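Local coordinates for protein Kinase A (Toxoplasma gondii, PDB 5J3U) that binds cyclic AMP through its regulatory domain and probably inhibits the protein kinase A catalytic subunit, at residues 64-69 with 109-114; 45-50 with 102-107; 54-59 with 114-119. All coordinates share one frame; numbering follows the deposited sequence. Where two conformers were deposited one is given.

Interaction 1: 64-69 with 109-114; sequences GELNCS and CDLWEL. With CMP (adenosine-3',5'-cyclic-monophosphate), chain C.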
loop_
_atom_site.group_PDB
_atom_site.type_symbol
_atom_site.label_atom_id
_atom_site.label_comp_id
_atom_site.label_asym_id
_atom_site.label_seq_id
_atom_site.Cartn_x
_atom_site.Cartn_y
_atom_site.Cartn_z
ATOM N N GLY A 64 -0.804 -13.236 -13.262
ATOM C CA GLY A 64 0.421 -14.011 -13.423
ATOM C C GLY A 64 1.383 -13.784 -12.282
ATOM O O GLY A 64 1.144 -12.936 -11.405
ATOM N N GLU A 65 2.476 -14.559 -12.300
ATOM C CA GLU A 65 3.547 -14.493 -11.271
ATOM C C GLU A 65 4.899 -14.396 -11.947
ATOM O O GLU A 65 5.080 -14.967 -13.042
ATOM C CB GLU A 65 3.497 -15.729 -10.354
ATOM C CG GLU A 65 2.408 -15.617 -9.279
ATOM C CD GLU A 65 2.491 -16.683 -8.183
ATOM O OE1 GLU A 65 3.240 -17.678 -8.339
ATOM O OE2 GLU A 65 1.806 -16.511 -7.150
ATOM N N LEU A 66 5.809 -13.607 -11.372
ATOM C CA LEU A 66 7.165 -13.475 -11.917
ATOM C C LEU A 66 8.161 -13.567 -10.783
ATOM O O LEU A 66 7.837 -13.246 -9.667
ATOM C CB LEU A 66 7.405 -12.161 -12.632
ATOM C CG LEU A 66 6.415 -11.803 -13.740
ATOM C CD1 LEU A 66 5.276 -10.959 -13.169
ATOM C CD2 LEU A 66 7.057 -11.076 -14.890
ATOM N N ASN A 67 9.373 -14.037 -11.082
ATOM C CA ASN A 67 10.457 -14.089 -10.106
ATOM C C ASN A 67 11.401 -12.980 -10.433
ATOM O O ASN A 67 11.733 -12.798 -11.589
ATOM C CB ASN A 67 11.243 -15.404 -10.223
ATOM C CG ASN A 67 10.499 -16.582 -9.674
ATOM O OD1 ASN A 67 9.486 -16.457 -9.003
ATOM N ND2 ASN A 67 11.022 -17.746 -9.948
ATOM N N CYS A 68 11.855 -12.279 -9.397
ATOM C CA CYS A 68 12.930 -11.278 -9.488
ATOM C C CYS A 68 14.163 -11.977 -8.903
ATOM O O CYS A 68 14.069 -12.607 -7.802
ATOM C CB CYS A 68 12.617 -10.055 -8.642
ATOM S SG CYS A 68 11.039 -9.276 -9.103
ATOM N N SER A 69 15.289 -11.883 -9.608
ATOM C CA SER A 69 16.513 -12.558 -9.168
ATOM C C SER A 69 17.765 -11.704 -9.362
ATOM O O SER A 69 17.768 -10.756 -10.175
ATOM C CB SER A 69 16.674 -13.875 -9.897
ATOM O OG SER A 69 16.909 -13.591 -11.248
ATOM N N CYS A 109 1.635 -14.119 -18.082
ATOM C CA CYS A 109 1.288 -12.882 -17.383
ATOM C C CYS A 109 0.603 -11.869 -18.277
ATOM O O CYS A 109 0.853 -11.801 -19.456
ATOM C CB CYS A 109 2.528 -12.158 -16.842
ATOM S SG CYS A 109 3.433 -13.065 -15.574
ATOM N N ASP A 110 -0.230 -11.055 -17.639
ATOM C CA ASP A 110 -0.923 -9.963 -18.277
ATOM C C ASP A 110 -0.452 -8.744 -17.496
ATOM O O ASP A 110 -0.773 -8.599 -16.318
ATOM C CB ASP A 110 -2.428 -10.180 -18.152
ATOM C CG ASP A 110 -3.219 -9.284 -19.071
ATOM O OD1 ASP A 110 -2.598 -8.497 -19.799
ATOM O OD2 ASP A 110 -4.469 -9.375 -19.049
ATOM N N LEU A 111 0.366 -7.937 -18.155
ATOM C CA LEU A 111 1.012 -6.764 -17.558
ATOM C C LEU A 111 0.533 -5.484 -18.249
ATOM O O LEU A 111 0.016 -5.511 -19.369
ATOM C CB LEU A 111 2.519 -6.833 -17.829
ATOM C CG LEU A 111 3.206 -8.176 -17.441
ATOM C CD1 LEU A 111 4.673 -8.012 -17.752
ATOM C CD2 LEU A 111 2.987 -8.567 -15.990
ATOM N N TRP A 112 0.775 -4.367 -17.578
ATOM C CA TRP A 112 0.578 -3.059 -18.135
ATOM C C TRP A 112 1.873 -2.332 -17.955
ATOM O O TRP A 112 2.450 -2.336 -16.883
ATOM C CB TRP A 112 -0.529 -2.326 -17.423
ATOM C CG TRP A 112 -1.827 -2.997 -17.588
ATOM C CD1 TRP A 112 -2.398 -3.920 -16.777
ATOM C CD2 TRP A 112 -2.702 -2.832 -18.697
ATOM N NE1 TRP A 112 -3.594 -4.344 -17.304
ATOM C CE2 TRP A 112 -3.815 -3.666 -18.474
ATOM C CE3 TRP A 112 -2.664 -2.031 -19.845
ATOM C CZ2 TRP A 112 -4.896 -3.712 -19.352
ATOM C CZ3 TRP A 112 -3.729 -2.080 -20.694
ATOM C CH2 TRP A 112 -4.815 -2.945 -20.456
ATOM N N GLU A 113 2.317 -1.721 -19.009
ATOM C CA GLU A 113 3.616 -1.078 -19.102
ATOM C C GLU A 113 3.480 0.457 -19.101
ATOM O O GLU A 113 2.660 0.986 -19.848
ATOM C CB GLU A 113 4.274 -1.555 -20.401
ATOM C CG GLU A 113 5.602 -0.878 -20.717
ATOM C CD GLU A 113 6.251 -1.375 -22.006
ATOM O OE1 GLU A 113 6.091 -2.547 -22.344
ATOM O OE2 GLU A 113 6.919 -0.564 -22.674
ATOM N N LEU A 114 4.297 1.162 -18.305
ATOM C CA LEU A 114 4.335 2.598 -18.251
ATOM C C LEU A 114 5.716 3.100 -18.602
ATOM O O LEU A 114 6.738 2.705 -17.965
ATOM C CB LEU A 114 4.011 3.101 -16.825
ATOM C CG LEU A 114 3.970 4.631 -16.626
ATOM C CD1 LEU A 114 2.871 5.311 -17.437
ATOM C CD2 LEU A 114 3.750 4.975 -15.170
HETATM P P CMP C . 14.322 -2.407 -11.362
HETATM O O1P CMP C . 15.737 -2.379 -10.714
HETATM O O2P CMP C . 14.018 -1.269 -12.298
HETATM O "O5'" CMP C . 14.341 -3.796 -12.174
HETATM C "C5'" CMP C . 14.438 -4.992 -11.400
HETATM C "C4'" CMP C . 13.279 -5.024 -10.428
HETATM O "O4'" CMP C . 13.157 -6.162 -9.628
HETATM C "C3'" CMP C . 13.309 -3.852 -9.487
HETATM O "O3'" CMP C . 13.169 -2.656 -10.254
HETATM C "C2'" CMP C . 12.184 -4.271 -8.589
HETATM O "O2'" CMP C . 10.930 -3.872 -9.108
HETATM C "C1'" CMP C . 12.289 -5.794 -8.562
HETATM N N9 CMP C . 12.838 -6.308 -7.285
HETATM C C8 CMP C . 12.138 -7.104 -6.413
HETATM N N7 CMP C . 12.908 -7.372 -5.315
HETATM C C5 CMP C . 14.045 -6.734 -5.455
HETATM C C6 CMP C . 15.267 -6.609 -4.626
HETATM N N6 CMP C . 15.369 -7.240 -3.431
HETATM N N1 CMP C . 16.246 -5.854 -5.122
HETATM C C2 CMP C . 16.183 -5.175 -6.304
HETATM N N3 CMP C . 15.105 -5.258 -7.127
HETATM C C4 CMP C . 14.030 -6.018 -6.756
#
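Leu66 and Cys109 meet in the interior between the two four-stranded sheets of a cyclic nucleotide-binding β-barrel: strand 66-72 belongs to one sheet, strand 109-115 to the other. The tight part centres on one sulfur. Cys109 SG lies against the CG-CD1 branch of Leu66, 3.7 Å from Leu66 CD1, while Leu66 CD2 is farther from it at 4.2 Å. The sulfur is placed by chi1 of Cys109, -64°, which puts SG anti to the carbonyl carbon and beside the backbone N. The same sulfur touches backbone on its other contacts, 3.6 Å from Glu65 O and 3.8 Å from Gly64 CA. Gly64 turns its bare CA to the sulfur; a CB there would run into SG, and at phi 106° it would also be pressed against the preceding carbonyl O.

The packing thins out beyond this point. Leu66 CD1 reaches Leu111 CD2 only at 4.3 Å, although both leucines also rest on Val61 of strand 57-61. On the solvent side, Glu65 is exposed and points away from segment 109-114; its backbone N is held instead by Ser107 OG. Farther along, the strands diverge and Cys68 turns to the nucleotide: its SG lies 3.6 Å from C8 of the bound cyclic AMP and also close to C1', where the base joins the ribose.

No hydrogen bond links the two segments. The backbone of Leu66 is paired with Val82 and that of Asn67 with Thr104, both within its own sheet. With 177 Å² buried, this is a small, largely apolar contact, consistent with the sheets being held here by van der Waals packing rather than by directional bonds.

Interaction 2: 45-50 with 102-107; sequences STCLIR and TVTSVS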
loop_
_atom_site.group_PDB
_atom_site.type_symbol
_atom_site.label_atom_id
_atom_site.label_comp_id
_atom_site.label_asym_id
_atom_site.label_seq_id
_atom_site.Cartn_x
_atom_site.Cartn_y
_atom_site.Cartn_z
ATOM N N SER A 45 8.064 -18.291 -18.379
ATOM C CA SER A 45 9.506 -18.412 -18.637
ATOM C C SER A 45 10.070 -17.437 -19.637
ATOM O O SER A 45 11.006 -17.755 -20.391
ATOM C CB SER A 45 9.886 -19.842 -19.023
ATOM O OG SER A 45 9.268 -20.747 -18.143
ATOM N N THR A 46 9.536 -16.223 -19.580
ATOM C CA THR A 46 10.007 -15.107 -20.370
ATOM C C THR A 46 10.887 -14.222 -19.484
ATOM O O THR A 46 10.445 -13.704 -18.442
ATOM C CB THR A 46 8.837 -14.214 -20.893
ATOM O OG1 THR A 46 7.904 -14.978 -21.670
ATOM C CG2 THR A 46 9.364 -13.048 -21.720
ATOM N N CYS A 47 12.089 -13.966 -19.971
ATOM C CA CYS A 47 13.028 -13.145 -19.292
ATOM C C CYS A 47 12.822 -11.684 -19.666
ATOM O O CYS A 47 13.503 -11.148 -20.534
ATOM C CB CYS A 47 14.456 -13.615 -19.627
ATOM S SG CYS A 47 15.679 -12.687 -18.684
ATOM N N LEU A 48 11.920 -11.016 -18.935
ATOM C CA LEU A 48 11.465 -9.650 -19.258
ATOM C C LEU A 48 12.422 -8.544 -18.967
ATOM O O LEU A 48 12.561 -7.655 -19.782
ATOM C CB LEU A 48 10.129 -9.339 -18.538
ATOM C CG LEU A 48 9.401 -8.001 -18.748
ATOM C CD1 LEU A 48 8.990 -7.842 -20.187
ATOM C CD2 LEU A 48 8.146 -8.022 -17.896
ATOM N N ILE A 49 13.025 -8.527 -17.769
ATOM C CA ILE A 49 13.970 -7.498 -17.403
ATOM C C ILE A 49 15.285 -8.180 -17.028
ATOM O O ILE A 49 15.255 -9.191 -16.355
ATOM C CB ILE A 49 13.487 -6.714 -16.145
ATOM C CG1 ILE A 49 12.199 -5.943 -16.472
ATOM C CG2 ILE A 49 14.585 -5.808 -15.595
ATOM C CD1 ILE A 49 11.688 -5.125 -15.294
ATOM N N ARG A 50 16.400 -7.592 -17.421
ATOM C CA ARG A 50 17.680 -8.192 -17.174
ATOM C C ARG A 50 18.528 -7.258 -16.345
ATOM O O ARG A 50 18.688 -6.103 -16.691
ATOM C CB ARG A 50 18.377 -8.515 -18.484
ATOM C CG ARG A 50 17.516 -9.360 -19.413
ATOM C CD ARG A 50 18.361 -10.079 -20.466
ATOM N NE ARG A 50 17.983 -9.731 -21.836
ATOM C CZ ARG A 50 16.844 -10.083 -22.435
ATOM N NH1 ARG A 50 15.906 -10.777 -21.789
ATOM N NH2 ARG A 50 16.644 -9.738 -23.701
ATOM N N THR A 102 16.900 -9.224 -12.337
ATOM C CA THR A 102 16.335 -9.818 -13.517
ATOM C C THR A 102 14.924 -10.285 -13.141
ATOM O O THR A 102 14.700 -10.809 -12.053
ATOM C CB THR A 102 17.246 -11.008 -13.949
ATOM O OG1 THR A 102 18.462 -10.494 -14.496
ATOM C CG2 THR A 102 16.571 -11.944 -14.905
ATOM N N VAL A 103 13.956 -10.093 -14.028
ATOM C CA VAL A 103 12.627 -10.516 -13.744
ATOM C C VAL A 103 12.192 -11.510 -14.825
ATOM O O VAL A 103 12.245 -11.188 -16.000
ATOM C CB VAL A 103 11.657 -9.315 -13.702
ATOM C CG1 VAL A 103 10.287 -9.794 -13.261
ATOM C CG2 VAL A 103 12.157 -8.240 -12.780
ATOM N N THR A 104 11.721 -12.671 -14.407
ATOM C CA THR A 104 11.319 -13.721 -15.316
ATOM C C THR A 104 9.941 -14.214 -14.967
ATOM O O THR A 104 9.669 -14.500 -13.826
ATOM C CB THR A 104 12.376 -14.884 -15.217
ATOM O OG1 THR A 104 13.647 -14.346 -15.560
ATOM C CG2 THR A 104 12.082 -15.983 -16.214
ATOM N N SER A 105 9.067 -14.380 -15.950
ATOM C CA SER A 105 7.735 -14.908 -15.643
ATOM C C SER A 105 7.772 -16.357 -15.251
ATOM O O SER A 105 8.538 -17.150 -15.842
ATOM C CB SER A 105 6.805 -14.753 -16.843
ATOM O OG SER A 105 7.375 -15.293 -18.002
ATOM N N VAL A 106 6.950 -16.695 -14.270
ATOM C CA VAL A 106 6.748 -18.075 -13.808
ATOM C C VAL A 106 5.519 -18.703 -14.508
ATOM O O VAL A 106 5.504 -19.898 -14.813
ATOM C CB VAL A 106 6.590 -18.114 -12.276
ATOM C CG1 VAL A 106 6.076 -19.470 -11.808
ATOM C CG2 VAL A 106 7.922 -17.761 -11.579
ATOM N N SER A 107 4.487 -17.901 -14.709
ATOM C CA SER A 107 3.319 -18.245 -15.519
ATOM C C SER A 107 3.163 -17.234 -16.615
ATOM O O SER A 107 3.911 -16.237 -16.664
ATOM C CB SER A 107 2.071 -18.212 -14.662
ATOM O OG SER A 107 1.902 -16.932 -14.088
#
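Ser45 and Ser105 meet backbone to backbone at one end of an antiparallel strand pair, 47-49 with 102-105, in the nucleotide-binding barrel. Ser45 N donates to Ser105 O at 2.8 Å, from a position 53° above the carbonyl plane. The neighbouring Thr46 N uses a side chain instead, reaching Ser105 OG at 2.8 Å in a fairly straight bond (163°). A chi1 of 52° sets OG between the backbone N and carbonyl carbon of Ser105, and there it also bonds Glu43 O, so both a donor and an acceptor are served by one hydroxyl. Ser105 N completes the group by donating to Thr46 O at 2.9 Å.

Farther along, Leu48 and Ile49 both face Val103, a classic β bulge. Val103 O receives Ile49 N at 3.3 Å, on a lone pair, and a weak, bent bond from Leu48 N. The return bond, Val103 N to Ile49 O, is shorter at 2.8 Å. The threonine hydroxyls are met outside the pair: Thr46 OG1 by Glu43 O, Thr102 OG1 by Glu51 N.

Ile49 and Val103 lie side by side, Ile49 CB 3.9 Å from Val103 CG2; both touch Phe88 and the cyclic AMP. Backbone groups of Ser45, Thr46, Ile49, Val103 and Ser105 are thus met across the pair, while Thr104 bonds Asn67 of the next strand, and the side chains offered to the nucleotide are aliphatic.

Interaction 3: 54-59 with 114-119; sequences DGECLY and LGRDTF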
loop_
_atom_site.group_PDB
_atom_site.type_symbol
_atom_site.label_atom_id
_atom_site.label_comp_id
_atom_site.label_asym_id
_atom_site.label_seq_id
_atom_site.Cartn_x
_atom_site.Cartn_y
_atom_site.Cartn_z
ATOM N N ASP A 54 19.779 -0.815 -19.039
ATOM C CA ASP A 54 19.033 0.443 -18.874
ATOM C C ASP A 54 17.532 0.122 -18.694
ATOM O O ASP A 54 17.032 -0.813 -19.293
ATOM C CB ASP A 54 19.192 1.335 -20.104
ATOM C CG ASP A 54 20.584 1.916 -20.245
ATOM O OD1 ASP A 54 21.287 2.052 -19.253
ATOM O OD2 ASP A 54 20.961 2.276 -21.381
ATOM N N GLY A 55 16.848 0.872 -17.847
ATOM C CA GLY A 55 15.375 0.769 -17.676
ATOM C C GLY A 55 14.619 1.952 -18.292
ATOM O O GLY A 55 14.929 3.135 -17.996
ATOM N N GLU A 56 13.647 1.677 -19.164
ATOM C CA GLU A 56 12.852 2.785 -19.729
ATOM C C GLU A 56 11.381 2.646 -19.476
ATOM O O GLU A 56 10.622 3.437 -19.989
ATOM C CB GLU A 56 13.110 2.993 -21.232
ATOM C CG GLU A 56 14.574 3.135 -21.642
ATOM C CD GLU A 56 15.335 4.278 -20.972
ATOM O OE1 GLU A 56 14.752 5.272 -20.483
ATOM O OE2 GLU A 56 16.574 4.181 -20.934
ATOM N N CYS A 57 10.989 1.672 -18.675
ATOM C CA CYS A 57 9.611 1.516 -18.283
ATOM C C CYS A 57 9.495 0.746 -16.970
ATOM O O CYS A 57 10.483 0.160 -16.486
ATOM C CB CYS A 57 8.876 0.781 -19.380
ATOM S SG CYS A 57 9.514 -0.863 -19.679
ATOM N N LEU A 58 8.283 0.731 -16.418
ATOM C CA LEU A 58 7.926 -0.124 -15.318
ATOM C C LEU A 58 6.691 -0.882 -15.700
ATOM O O LEU A 58 6.077 -0.577 -16.724
ATOM C CB LEU A 58 7.751 0.694 -14.056
ATOM C CG LEU A 58 6.583 1.700 -13.961
ATOM C CD1 LEU A 58 5.248 0.982 -13.823
ATOM C CD2 LEU A 58 6.780 2.601 -12.748
ATOM N N TYR A 59 6.374 -1.898 -14.924
ATOM C CA TYR A 59 5.206 -2.728 -15.138
ATOM C C TYR A 59 4.370 -2.881 -13.894
ATOM O O TYR A 59 4.884 -2.879 -12.779
ATOM C CB TYR A 59 5.668 -4.143 -15.526
ATOM C CG TYR A 59 6.529 -4.162 -16.755
ATOM C CD1 TYR A 59 5.952 -4.233 -18.035
ATOM C CD2 TYR A 59 7.900 -4.076 -16.656
ATOM C CE1 TYR A 59 6.725 -4.243 -19.159
ATOM C CE2 TYR A 59 8.683 -4.105 -17.787
ATOM C CZ TYR A 59 8.087 -4.178 -19.027
ATOM O OH TYR A 59 8.878 -4.178 -20.131
ATOM N N LEU A 114 4.297 1.162 -18.305
ATOM C CA LEU A 114 4.335 2.598 -18.251
ATOM C C LEU A 114 5.716 3.100 -18.602
ATOM O O LEU A 114 6.738 2.705 -17.965
ATOM C CB LEU A 114 4.011 3.101 -16.825
ATOM C CG LEU A 114 3.970 4.631 -16.626
ATOM C CD1 LEU A 114 2.871 5.311 -17.437
ATOM C CD2 LEU A 114 3.750 4.975 -15.170
ATOM N N GLY A 115 5.783 4.024 -19.555
ATOM C CA GLY A 115 7.065 4.604 -19.959
ATOM C C GLY A 115 7.663 5.592 -18.978
ATOM O O GLY A 115 6.969 6.213 -18.171
ATOM N N ARG A 116 8.982 5.672 -19.013
ATOM C CA ARG A 116 9.748 6.552 -18.148
ATOM C C ARG A 116 9.316 8.022 -18.252
ATOM O O ARG A 116 9.268 8.727 -17.232
ATOM C CB ARG A 116 11.245 6.424 -18.468
ATOM C CG ARG A 116 12.117 7.424 -17.746
ATOM C CD ARG A 116 13.564 7.316 -18.169
ATOM N NE ARG A 116 14.234 6.156 -17.594
ATOM C CZ ARG A 116 14.785 6.091 -16.375
ATOM N NH1 ARG A 116 14.705 7.113 -15.523
ATOM N NH2 ARG A 116 15.422 4.968 -15.989
ATOM N N ASP A 117 9.028 8.499 -19.470
ATOM C CA ASP A 117 8.672 9.905 -19.622
ATOM C C ASP A 117 7.357 10.236 -18.894
ATOM O O ASP A 117 7.261 11.246 -18.171
ATOM C CB ASP A 117 8.635 10.352 -21.093
ATOM C CG ASP A 117 10.046 10.432 -21.733
ATOM O OD1 ASP A 117 11.082 10.533 -21.017
ATOM O OD2 ASP A 117 10.096 10.406 -22.982
ATOM N N THR A 118 6.376 9.371 -19.024
ATOM C CA THR A 118 5.079 9.605 -18.364
ATOM C C THR A 118 5.247 9.460 -16.846
ATOM O O THR A 118 4.731 10.259 -16.090
ATOM C CB THR A 118 3.985 8.680 -18.912
ATOM O OG1 THR A 118 3.881 8.913 -20.330
ATOM C CG2 THR A 118 2.627 8.949 -18.242
ATOM N N PHE A 119 5.982 8.444 -16.441
ATOM C CA PHE A 119 6.304 8.298 -15.025
ATOM C C PHE A 119 6.971 9.556 -14.440
ATOM O O PHE A 119 6.558 10.074 -13.381
ATOM C CB PHE A 119 7.153 7.067 -14.808
ATOM C CG PHE A 119 7.521 6.864 -13.378
ATOM C CD1 PHE A 119 6.604 6.286 -12.496
ATOM C CD2 PHE A 119 8.757 7.260 -12.914
ATOM C CE1 PHE A 119 6.945 6.075 -11.152
ATOM C CE2 PHE A 119 9.094 7.079 -11.561
ATOM C CZ PHE A 119 8.190 6.486 -10.712
#
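Gly55 and Arg116 meet where an antiparallel strand pair of the cyclic nucleotide-binding barrel runs straight into a helix, with Gly115 at the N-cap of helix 116-138. Gly55 O is gripped side-on by two nitrogens of the guanidinium: Arg116 NH2 at 2.8 Å and Arg116 NE at 3.1 Å, with the oxygen within 8° of the guanidinium plane. Arg116 NH2 also bonds Ala92 O, so the arginine bridges to helix 91-95.

Glu56 adds its backbone O, which accepts from Arg116 N at 2.9 Å in the first turn of the helix. Its carboxylate forms a salt bridge to the same arginine, OE1 to NE, but the hydrogen bond in it is weak and the two planes are turned 57° apart.

Cys57 pairs with Gly115, and its CB packs 3.2 Å from Leu114 O; its own O bonds Arg99, a residue that also hydrogen-bonds the nucleotide. Leu58 and Leu114 form the next, hydrogen-bonded pair: Leu58 N donates to Leu114 O at 2.9 Å, and Leu114 N returns a nearly straight bond (171°) to Leu58 O. The two leucines lie side by side, while Leu58 crosses Phe119 at about a right angle, its CD2 3.7 Å from Phe119 CD1.

All three contacts belong to one cyclic nucleotide-binding barrel. The centres of interactions 1 and 2 are about 7 Å apart, and strands 66-72 and 102-105 are neighbours in one sheet: Ser69 N probably bonds Thr102 O at 2.7 Å. Interactions 1 and 3, about 14 Å apart between centres, share strand 109-115 and Leu114. Tyr59 ties the set together, with its OH 3.7 Å from Leu48 CD1 of interaction 2 and its CD1 4.0 Å from Leu111 CD1 of interaction 1. Interactions 1 and 2 supply pocket residues Cys68, Ile49 and Val103, whereas 54-59 stands slightly back, Gly55 being about 6 Å from the cyclic AMP between nearest atoms.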